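Local coordinates for protein lithostathine (Homo sapiens, PDB 1QDD) that might inhibit spontaneous calcium carbonate precipitation and may be associated with brain and pancreas regeneration, as a secreted protein of C-type lectin fold, at residues Phe28-Arg32 / Ser69-Asp73; Ala38-Cys42 / Ser137-Lys141; Gly48-Ser52 / Val76-Leu80; Asn111-Ser117 / Lys128-Cys132. The protein carries 1 engineered substitution. All coordinates share one frame; numbering follows the deposited sequence. Where two conformers were deposited one is given.

Contact 1: residues Phe28-Arg32 / Ser69-Asp73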
loop_
_atom_site.group_PDB
_atom_site.type_symbol
_atom_site.label_atom_id
_atom_site.label_comp_id
_atom_site.label_asym_id
_atom_site.label_seq_id
_atom_site.Cartn_x
_atom_site.Cartn_y
_atom_site.Cartn_z
ATOM N N PHE A 28 4.299 4.393 -6.619
ATOM C CA PHE A 28 4.899 5.008 -5.448
ATOM C C PHE A 28 4.829 6.531 -5.593
ATOM O O PHE A 28 5.198 7.072 -6.658
ATOM C CB PHE A 28 6.356 4.561 -5.289
ATOM C CG PHE A 28 7.133 5.286 -4.219
ATOM C CD1 PHE A 28 8.175 6.134 -4.575
ATOM C CD2 PHE A 28 6.841 5.142 -2.877
ATOM C CE1 PHE A 28 8.907 6.814 -3.616
ATOM C CE2 PHE A 28 7.563 5.815 -1.918
ATOM C CZ PHE A 28 8.598 6.655 -2.279
ATOM N N ASN A 29 4.299 7.254 -4.639
ATOM C CA ASN A 29 4.196 8.715 -4.623
ATOM C C ASN A 29 5.083 9.252 -3.501
ATOM O O ASN A 29 4.863 8.927 -2.326
ATOM C CB ASN A 29 2.734 9.122 -4.428
ATOM C CG ASN A 29 2.422 10.579 -4.648
ATOM O OD1 ASN A 29 1.274 11.004 -4.926
ATOM N ND2 ASN A 29 3.407 11.436 -4.508
ATOM N N GLU A 30 6.082 10.075 -3.822
ATOM C CA GLU A 30 7.018 10.625 -2.844
ATOM C C GLU A 30 6.504 11.809 -2.062
ATOM O O GLU A 30 7.218 12.353 -1.182
ATOM C CB GLU A 30 8.386 10.900 -3.503
ATOM C CG GLU A 30 9.564 10.729 -2.539
ATOM C CD GLU A 30 10.901 10.845 -3.238
ATOM O OE1 GLU A 30 11.176 11.921 -3.806
ATOM O OE2 GLU A 30 11.680 9.872 -3.221
ATOM N N ASP A 31 5.266 12.218 -2.194
ATOM C CA ASP A 31 4.627 13.248 -1.391
ATOM C C ASP A 31 4.431 12.782 0.048
ATOM O O ASP A 31 3.923 11.662 0.243
ATOM C CB ASP A 31 3.253 13.509 -1.997
ATOM C CG ASP A 31 2.490 14.648 -1.356
ATOM O OD1 ASP A 31 3.095 15.492 -0.675
ATOM O OD2 ASP A 31 1.260 14.667 -1.574
ATOM N N ARG A 32 4.732 13.620 1.020
ATOM C CA ARG A 32 4.597 13.285 2.436
ATOM C C ARG A 32 3.269 13.764 2.975
ATOM O O ARG A 32 2.962 14.958 3.020
ATOM C CB ARG A 32 5.778 13.881 3.213
ATOM C CG ARG A 32 7.122 13.292 2.810
ATOM C CD ARG A 32 7.770 14.046 1.652
ATOM N NE ARG A 32 9.197 13.758 1.594
ATOM C CZ ARG A 32 9.764 12.638 1.164
ATOM N NH1 ARG A 32 9.020 11.647 0.705
ATOM N NH2 ARG A 32 11.089 12.532 1.203
ATOM N N SER A 69 12.502 3.162 -7.553
ATOM C CA SER A 69 12.289 4.592 -7.605
ATOM C C SER A 69 13.552 5.376 -7.259
ATOM O O SER A 69 13.599 6.575 -7.582
ATOM C CB SER A 69 11.177 5.043 -6.644
ATOM O OG SER A 69 11.636 5.077 -5.303
ATOM N N GLY A 70 14.501 4.797 -6.539
ATOM C CA GLY A 70 15.667 5.525 -6.077
ATOM C C GLY A 70 15.433 6.343 -4.835
ATOM O O GLY A 70 16.348 7.083 -4.435
ATOM N N THR A 71 14.281 6.267 -4.169
ATOM C CA THR A 71 14.006 7.058 -2.979
ATOM C C THR A 71 15.019 6.846 -1.855
ATOM O O THR A 71 15.504 5.737 -1.656
ATOM C CB THR A 71 12.566 6.800 -2.466
ATOM O OG1 THR A 71 12.245 7.777 -1.464
ATOM C CG2 THR A 71 12.331 5.419 -1.881
ATOM N N ASP A 72 15.248 7.903 -1.079
ATOM C CA ASP A 72 16.005 7.863 0.158
ATOM C C ASP A 72 15.105 7.806 1.392
ATOM O O ASP A 72 15.589 7.849 2.533
ATOM C CB ASP A 72 16.948 9.076 0.272
ATOM C CG ASP A 72 18.061 9.040 -0.770
ATOM O OD1 ASP A 72 18.167 10.033 -1.531
ATOM O OD2 ASP A 72 18.740 7.995 -0.850
ATOM N N ASP A 73 13.792 7.644 1.215
ATOM C CA ASP A 73 12.856 7.586 2.332
ATOM C C ASP A 73 13.043 6.384 3.251
ATOM O O ASP A 73 13.441 5.316 2.808
ATOM C CB ASP A 73 11.415 7.612 1.798
ATOM C CG ASP A 73 10.968 8.959 1.291
ATOM O OD1 ASP A 73 9.778 9.076 0.894
ATOM O OD2 ASP A 73 11.743 9.936 1.264
HETATM O O HOH W 1 14.063 10.571 -1.244
#

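Contact 2: residues Ala38-Cys42 / Ser137-Lys141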
loop_
_atom_site.group_PDB
_atom_site.type_symbol
_atom_site.label_atom_id
_atom_site.label_comp_id
_atom_site.label_asym_id
_atom_site.label_seq_id
_atom_site.Cartn_x
_atom_site.Cartn_y
_atom_site.Cartn_z
ATOM N N ALA A 38 -3.194 10.301 2.452
ATOM C CA ALA A 38 -2.602 9.424 1.445
ATOM C C ALA A 38 -3.674 8.493 0.880
ATOM O O ALA A 38 -3.775 8.352 -0.347
ATOM C CB ALA A 38 -1.445 8.645 2.036
ATOM N N ASP A 39 -4.492 7.880 1.736
ATOM C CA ASP A 39 -5.554 7.007 1.231
ATOM C C ASP A 39 -6.559 7.783 0.381
ATOM O O ASP A 39 -7.003 7.262 -0.651
ATOM C CB ASP A 39 -6.237 6.272 2.380
ATOM C CG ASP A 39 -7.093 5.118 1.909
ATOM O OD1 ASP A 39 -6.576 4.129 1.354
ATOM O OD2 ASP A 39 -8.334 5.179 2.084
ATOM N N LEU A 40 -6.880 9.012 0.748
ATOM C CA LEU A 40 -7.771 9.848 -0.067
ATOM C C LEU A 40 -7.169 10.156 -1.420
ATOM O O LEU A 40 -7.879 10.124 -2.439
ATOM C CB LEU A 40 -8.132 11.129 0.697
ATOM C CG LEU A 40 -9.102 10.963 1.867
ATOM C CD1 LEU A 40 -9.221 12.259 2.661
ATOM C CD2 LEU A 40 -10.478 10.501 1.410
ATOM N N TYR A 41 -5.860 10.411 -1.528
ATOM C CA TYR A 41 -5.215 10.630 -2.813
ATOM C C TYR A 41 -5.410 9.395 -3.682
ATOM O O TYR A 41 -5.782 9.455 -4.866
ATOM C CB TYR A 41 -3.717 10.967 -2.657
ATOM C CG TYR A 41 -3.014 11.187 -3.980
ATOM C CD1 TYR A 41 -2.786 12.476 -4.469
ATOM C CD2 TYR A 41 -2.576 10.140 -4.774
ATOM C CE1 TYR A 41 -2.159 12.685 -5.689
ATOM C CE2 TYR A 41 -1.971 10.337 -5.992
ATOM C CZ TYR A 41 -1.753 11.615 -6.446
ATOM O OH TYR A 41 -1.137 11.804 -7.673
ATOM N N CYS A 42 -5.146 8.206 -3.109
ATOM C CA CYS A 42 -5.304 6.977 -3.870
ATOM C C CYS A 42 -6.734 6.765 -4.357
ATOM O O CYS A 42 -6.938 6.253 -5.469
ATOM C CB CYS A 42 -4.854 5.764 -3.071
ATOM S SG CYS A 42 -3.164 5.702 -2.467
ATOM N N SER A 137 5.684 9.177 2.509
ATOM C CA SER A 137 5.369 8.799 1.133
ATOM C C SER A 137 4.509 7.528 1.164
ATOM O O SER A 137 4.278 6.943 2.242
ATOM C CB SER A 137 6.656 8.567 0.363
ATOM O OG SER A 137 7.453 7.614 1.053
ATOM N N PHE A 138 3.992 7.079 0.028
ATOM C CA PHE A 138 2.984 6.009 0.016
ATOM C C PHE A 138 2.873 5.295 -1.308
ATOM O O PHE A 138 3.318 5.788 -2.359
ATOM C CB PHE A 138 1.610 6.610 0.403
ATOM C CG PHE A 138 1.116 7.777 -0.398
ATOM C CD1 PHE A 138 0.224 7.609 -1.444
ATOM C CD2 PHE A 138 1.492 9.076 -0.064
ATOM C CE1 PHE A 138 -0.284 8.693 -2.131
ATOM C CE2 PHE A 138 0.980 10.150 -0.755
ATOM C CZ PHE A 138 0.094 9.975 -1.789
ATOM N N VAL A 139 2.284 4.103 -1.301
ATOM C CA VAL A 139 2.028 3.314 -2.499
ATOM C C VAL A 139 0.510 3.133 -2.660
ATOM O O VAL A 139 -0.169 2.746 -1.707
ATOM C CB VAL A 139 2.689 1.924 -2.469
ATOM C CG1 VAL A 139 2.331 1.065 -3.680
ATOM C CG2 VAL A 139 4.210 2.025 -2.369
ATOM N N CYS A 140 -0.012 3.374 -3.858
ATOM C CA CYS A 140 -1.407 3.148 -4.217
ATOM C C CYS A 140 -1.573 1.916 -5.118
ATOM O O CYS A 140 -0.673 1.540 -5.854
ATOM C CB CYS A 140 -2.027 4.348 -4.946
ATOM S SG CYS A 140 -2.006 5.956 -4.130
ATOM N N LYS A 141 -2.751 1.304 -5.047
ATOM C CA LYS A 141 -3.148 0.136 -5.831
ATOM C C LYS A 141 -4.550 0.364 -6.400
ATOM O O LYS A 141 -5.441 0.765 -5.647
ATOM C CB LYS A 141 -3.119 -1.118 -4.940
ATOM C CG LYS A 141 -3.636 -2.430 -5.523
ATOM C CD LYS A 141 -3.573 -3.551 -4.496
ATOM C CE LYS A 141 -4.161 -4.868 -4.963
ATOM N NZ LYS A 141 -4.024 -5.902 -3.880
#

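Contact 3: residues Gly48-Ser52 / Val76-Leu80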
loop_
_atom_site.group_PDB
_atom_site.type_symbol
_atom_site.label_atom_id
_atom_site.label_comp_id
_atom_site.label_asym_id
_atom_site.label_seq_id
_atom_site.Cartn_x
_atom_site.Cartn_y
_atom_site.Cartn_z
ATOM N N GLY A 48 -8.686 3.928 -6.409
ATOM C CA GLY A 48 -7.843 2.961 -5.710
ATOM C C GLY A 48 -7.890 3.166 -4.209
ATOM O O GLY A 48 -8.808 3.745 -3.630
ATOM N N ASN A 49 -6.890 2.643 -3.501
ATOM C CA ASN A 49 -6.699 2.742 -2.069
ATOM C C ASN A 49 -5.191 2.597 -1.797
ATOM O O ASN A 49 -4.460 2.161 -2.684
ATOM C CB ASN A 49 -7.394 1.688 -1.204
ATOM C CG ASN A 49 -8.846 1.990 -0.920
ATOM O OD1 ASN A 49 -9.714 1.314 -1.501
ATOM N ND2 ASN A 49 -9.174 2.947 -0.072
ATOM N N LEU A 50 -4.756 2.937 -0.599
ATOM C CA LEU A 50 -3.397 2.611 -0.202
ATOM C C LEU A 50 -3.248 1.103 -0.432
ATOM O O LEU A 50 -4.205 0.320 -0.263
ATOM C CB LEU A 50 -3.154 2.901 1.279
ATOM C CG LEU A 50 -2.840 4.349 1.662
ATOM C CD1 LEU A 50 -2.847 4.552 3.167
ATOM C CD2 LEU A 50 -1.497 4.781 1.066
ATOM N N VAL A 51 -2.060 0.650 -0.780
ATOM C CA VAL A 51 -1.853 -0.746 -1.141
ATOM C C VAL A 51 -2.236 -1.702 -0.025
ATOM O O VAL A 51 -1.906 -1.500 1.141
ATOM C CB VAL A 51 -0.401 -0.951 -1.629
ATOM C CG1 VAL A 51 0.646 -0.713 -0.560
ATOM C CG2 VAL A 51 -0.192 -2.320 -2.259
ATOM N N SER A 52 -2.867 -2.811 -0.416
ATOM C CA SER A 52 -3.138 -3.960 0.434
ATOM C C SER A 52 -2.184 -5.079 -0.000
ATOM O O SER A 52 -2.092 -5.350 -1.202
ATOM C CB SER A 52 -4.557 -4.498 0.331
ATOM O OG SER A 52 -5.535 -3.556 0.670
ATOM N N VAL A 76 7.346 4.153 4.368
ATOM C CA VAL A 76 6.372 4.280 3.286
ATOM C C VAL A 76 5.022 3.724 3.744
ATOM O O VAL A 76 4.971 2.564 4.188
ATOM C CB VAL A 76 6.832 3.561 2.001
ATOM C CG1 VAL A 76 5.809 3.687 0.880
ATOM C CG2 VAL A 76 8.185 4.098 1.525
ATOM N N TRP A 77 3.940 4.461 3.621
ATOM C CA TRP A 77 2.632 3.953 4.059
ATOM C C TRP A 77 2.056 2.824 3.197
ATOM O O TRP A 77 2.158 2.818 1.969
ATOM C CB TRP A 77 1.595 5.081 4.000
ATOM C CG TRP A 77 1.584 6.215 4.962
ATOM C CD1 TRP A 77 1.532 7.545 4.646
ATOM C CD2 TRP A 77 1.582 6.150 6.393
ATOM N NE1 TRP A 77 1.499 8.302 5.789
ATOM C CE2 TRP A 77 1.535 7.473 6.879
ATOM C CE3 TRP A 77 1.632 5.094 7.312
ATOM C CZ2 TRP A 77 1.520 7.763 8.245
ATOM C CZ3 TRP A 77 1.599 5.393 8.665
ATOM C CH2 TRP A 77 1.558 6.719 9.116
ATOM N N ILE A 78 1.405 1.891 3.896
ATOM C CA ILE A 78 0.565 0.848 3.308
ATOM C C ILE A 78 -0.822 0.994 3.955
ATOM O O ILE A 78 -0.997 1.734 4.919
ATOM C CB ILE A 78 1.120 -0.565 3.364
ATOM C CG1 ILE A 78 1.287 -1.064 4.804
ATOM C CG2 ILE A 78 2.449 -0.643 2.610
ATOM C CD1 ILE A 78 1.684 -2.527 4.914
ATOM N N GLY A 79 -1.827 0.287 3.424
ATOM C CA GLY A 79 -3.200 0.451 3.865
ATOM C C GLY A 79 -3.697 -0.180 5.141
ATOM O O GLY A 79 -4.936 -0.256 5.305
ATOM N N LEU A 80 -2.850 -0.671 6.015
ATOM C CA LEU A 80 -3.264 -1.373 7.227
ATOM C C LEU A 80 -3.378 -0.421 8.399
ATOM O O LEU A 80 -2.493 0.432 8.601
ATOM C CB LEU A 80 -2.310 -2.530 7.532
ATOM C CG LEU A 80 -2.839 -3.645 8.446
ATOM C CD1 LEU A 80 -3.846 -4.537 7.741
ATOM C CD2 LEU A 80 -1.698 -4.519 8.964
#

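Contact 4: residues Asn111-Ser117 / Lys128-Cys132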
loop_
_atom_site.group_PDB
_atom_site.type_symbol
_atom_site.label_atom_id
_atom_site.label_comp_id
_atom_site.label_asym_id
_atom_site.label_seq_id
_atom_site.Cartn_x
_atom_site.Cartn_y
_atom_site.Cartn_z
ATOM N N ASN A 111 3.885 1.446 23.380
ATOM C CA ASN A 111 3.795 2.757 22.741
ATOM C C ASN A 111 3.175 2.441 21.383
ATOM O O ASN A 111 3.856 2.458 20.361
ATOM C CB ASN A 111 5.187 3.366 22.570
ATOM C CG ASN A 111 5.054 4.868 22.762
ATOM O OD1 ASN A 111 4.418 5.525 21.938
ATOM N ND2 ASN A 111 5.604 5.373 23.853
ATOM N N PRO A 112 1.897 2.088 21.415
ATOM C CA PRO A 112 1.216 1.678 20.206
ATOM C C PRO A 112 0.947 2.692 19.121
ATOM O O PRO A 112 0.444 3.784 19.327
ATOM C CB PRO A 112 -0.124 1.118 20.707
ATOM C CG PRO A 112 -0.361 1.858 21.981
ATOM C CD PRO A 112 1.007 2.002 22.594
ATOM N N GLY A 113 1.266 2.259 17.895
ATOM C CA GLY A 113 0.935 3.017 16.686
ATOM C C GLY A 113 -0.324 2.379 16.081
ATOM O O GLY A 113 -0.536 1.181 16.275
ATOM N N TYR A 114 -1.117 3.157 15.367
ATOM C CA TYR A 114 -2.388 2.682 14.815
ATOM C C TYR A 114 -2.420 2.616 13.298
ATOM O O TYR A 114 -3.452 2.231 12.711
ATOM C CB TYR A 114 -3.567 3.483 15.413
ATOM C CG TYR A 114 -3.599 3.402 16.936
ATOM C CD1 TYR A 114 -3.316 4.519 17.717
ATOM C CD2 TYR A 114 -3.866 2.207 17.585
ATOM C CE1 TYR A 114 -3.328 4.445 19.099
ATOM C CE2 TYR A 114 -3.870 2.122 18.972
ATOM C CZ TYR A 114 -3.596 3.245 19.716
ATOM O OH TYR A 114 -3.605 3.150 21.094
ATOM N N CYS A 115 -1.358 2.973 12.591
ATOM C CA CYS A 115 -1.224 2.925 11.139
ATOM C C CYS A 115 0.090 2.222 10.835
ATOM O O CYS A 115 0.966 2.143 11.718
ATOM C CB CYS A 115 -1.275 4.308 10.502
ATOM S SG CYS A 115 -2.941 5.036 10.486
ATOM N N VAL A 116 0.267 1.629 9.660
ATOM C CA VAL A 116 1.423 0.810 9.337
ATOM C C VAL A 116 2.256 1.296 8.157
ATOM O O VAL A 116 1.730 1.684 7.104
ATOM C CB VAL A 116 0.946 -0.640 9.068
ATOM C CG1 VAL A 116 2.116 -1.573 8.761
ATOM C CG2 VAL A 116 0.169 -1.173 10.264
ATOM N N SER A 117 3.584 1.271 8.360
ATOM C CA SER A 117 4.528 1.612 7.298
ATOM C C SER A 117 5.495 0.473 7.011
ATOM O O SER A 117 5.807 -0.363 7.878
ATOM C CB SER A 117 5.322 2.857 7.692
ATOM O OG SER A 117 6.128 2.635 8.829
ATOM N N LYS A 128 6.000 -1.800 10.437
ATOM C CA LYS A 128 6.063 -1.178 11.758
ATOM C C LYS A 128 4.802 -0.362 11.993
ATOM O O LYS A 128 4.331 0.330 11.100
ATOM C CB LYS A 128 7.289 -0.270 11.809
ATOM C CG LYS A 128 7.551 0.576 13.032
ATOM C CD LYS A 128 8.951 1.151 12.909
ATOM C CE LYS A 128 9.024 2.480 12.186
ATOM N NZ LYS A 128 10.346 3.113 12.512
ATOM N N ASP A 129 4.262 -0.416 13.211
ATOM C CA ASP A 129 3.151 0.419 13.644
ATOM C C ASP A 129 3.641 1.794 14.086
ATOM O O ASP A 129 4.590 1.851 14.882
ATOM C CB ASP A 129 2.350 -0.230 14.780
ATOM C CG ASP A 129 3.136 -0.612 16.015
ATOM O OD1 ASP A 129 4.166 -1.286 15.864
ATOM O OD2 ASP A 129 2.724 -0.250 17.146
ATOM N N VAL A 130 3.059 2.862 13.612
ATOM C CA VAL A 130 3.465 4.242 13.883
ATOM C C VAL A 130 2.243 5.135 14.026
ATOM O O VAL A 130 1.134 4.740 13.641
ATOM C CB VAL A 130 4.331 4.788 12.721
ATOM C CG1 VAL A 130 5.719 4.180 12.641
ATOM C CG2 VAL A 130 3.617 4.584 11.387
ATOM N N PRO A 131 2.382 6.356 14.533
ATOM C CA PRO A 131 1.267 7.277 14.648
ATOM C C PRO A 131 0.709 7.621 13.277
ATOM O O PRO A 131 1.438 7.950 12.325
ATOM C CB PRO A 131 1.882 8.510 15.313
ATOM C CG PRO A 131 3.078 7.994 16.037
ATOM C CD PRO A 131 3.627 6.892 15.154
ATOM N N CYS A 132 -0.607 7.650 13.128
ATOM C CA CYS A 132 -1.283 7.940 11.873
ATOM C C CYS A 132 -1.088 9.366 11.379
ATOM O O CYS A 132 -1.301 9.650 10.191
ATOM C CB CYS A 132 -2.786 7.647 12.005
ATOM S SG CYS A 132 -3.192 5.907 12.300
#

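Contact 1: residues Phe28-Arg32 / Ser69-Asp73
The F28 ring has D73 OD1 at its edge, near its plane, while S69 OG and T71 CB reach its CE1 corner obliquely, S69 OG 3.6 Å from F28 CE1. The guanidinium of R32 is met at its edge by the D73 carboxylate in an end-on, two-nitrogen salt bridge. R32 NH1 lies 2.7 Å from D73 OD1 and R32 NH2 2.7 Å from D73 OD2; the planes are turned 39° apart, the oxygens lie tilted from the guanidinium plane, and both bonds are bent, near 142°. A bend at chi2 (89°) brings the arginine end round to the aspartate. T71 OG1 donates to E30 OE2 over 2.8 Å, on the anti side of the carboxylate, and accepts from D73 N, closing an ST turn. A water bridges E30 OE2 and D72 N. E30 OE2 and D73 OD2 stand 4.5 Å apart; R32 probably eases the repulsion between these acids. S69 OG accepts from T71 N in a second ST turn and is bonded to I66 O. The contact ties strand 24-33 to the surface loop between helix 56-68 and strand 75-78; on the adjoining strand 136-143, S137 touches F28 and R32 and hydrogen-bonds to D73 OD1.

Contact 2: residues Ala38-Cys42 / Ser137-Lys141
F138 holds CG between its backbone N and carbonyl carbon (chi1 55°), which sends its ring from strand 137-141 toward helix 38-42, where Y41, with CG opposite the backbone N, swings its ring to meet it. The two form an offset edge-to-face pair: the edge of F138 is directed at the face of Y41, with centroids 5.7 Å apart and planes at 67°. A38, one helical turn before C42, puts its methyl over one face of F138. This is a CH-pi contact, in which A38 CB stands 3.8 Å from the ring centroid, displaced toward the CG-CD2 side. The disulfide C42-C140 joins helix and strand covalently, its SG atoms 2.0 Å apart. C42 SG also approaches F138 CD1 obliquely at 4.0 Å, a sulfur-aromatic contact, and C140 SG lies at the edge of the Y41 ring, 4.3 Å from Y41 CD2. Methyl, two rings and two sulfurs thus make one apolar cluster, buried except for part of Y41. The disulfide links the first helix to the last strand, as in other C-type lectin domains. The axes of 38-42 and 137-141 approach to 8.6 Å, running in roughly the same direction at 34°. L50 of strand 49-50 touches A38, C42 and F138, W77 of strand 75-78 packs on A38 and F138, and Y27 of strand 24-33 touches Y41 and C140.

Contact 3: residues Gly48-Ser52 / Val76-Leu80
Apolar contacts between L50 and V51 on one side and W77, I78 and G79 on the other make up most of this buried meeting. L50 CB rests on the backbone of G79, 3.6 Å from G79 CA, and the two L50 methyls spread along the preceding residues: L50 CD1 comes within 3.8 Å of I78 O, and L50 CD2 within 4.3 Å of W77 CB. V51 CG1 meets I78 CG2 at 3.6 Å. The V51 methyl is put there by a chi1 of 65°, which sets CG1 astride N and C of its own residue. Of hydrogen bonds there is one across the segments: G79 N donates to V51 O over 2.9 Å, at an N-H...O angle of 159° and with the donor tilted 24° from the carbonyl plane. W77 NE1 is bound by E33 O. At G79, which has no side chain, the chain turns a corner after strand 76-78 and the backbones come close, G79 CA to L50 CA 4.6 Å. The chemistry is that of a lectin-domain core: one backbone bond pairs G79 N with V51 O, and W35 NE1 takes I78 O, while the rest of the contact is largely aliphatic, L50 lying on G79 and W77 and V51 on I78.

Contact 4: residues Asn111-Ser117 / Lys128-Cys132
C115 and C132 join through a 2.0 Å SG-SG disulfide with chi3 97°, and both place SG opposite their carbonyl carbon. C132 SG also touches Y114 CB at 4.0 Å. A chi1 of 56° turns the D129 carboxylate back over its own backbone toward G113. G113 N donates to D129 OD2 across 3.0 Å, meeting the anti side 25° out of the carboxylate plane. R87 salt-bridges the same oxygen, and S108 N binds OD1, so this buried carboxylate is held by three donors. Residues 115-117 and 128-130 belong to the beta hairpin 115-119/127-130 of the C-type lectin domain, antiparallel, with C115-V130 and S117-K128 as hydrogen-bonded pairs; 111-114 and 131-132 are loop beyond it. A classic beta bulge stands at its end, where Y114 and C115 both face V130; C115 N bonds V130 O at 3.2 Å, and the bond from Y114 N is weak. V130 CG2 sits 3.6 Å from C115 O and 4.1 Å from S117 OG, on the side of the sheet shared by C115, S117 and K128. S117 OG itself is bonded to N75 OD1. V116 points to the other side with D129, V116 CG1 3.7 Å from K128 O.

In the fold
Contacts 1, 2 and 3 adjoin one another along strand 136-143, and contact 4 joins contact 3 through strands 75-78 and 115-119. Contacts 2 and 3 are the closest, with centres about 6 Å apart, S137 O meeting W77 N at 2.9 Å and D39 OD1 meeting L50 N at 2.9 Å. N29 N reaches F138 O at 2.9 Å to join contacts 1 and 2. W77 carries contact 3 into contact 4, W77 CZ3 lying 3.5 Å from V130 CG2. Contacts 1 and 4 do not touch; their centres are about 19 Å apart. The glycan O-linked to T5 sits on the N-terminal peptide, outside all four contacts.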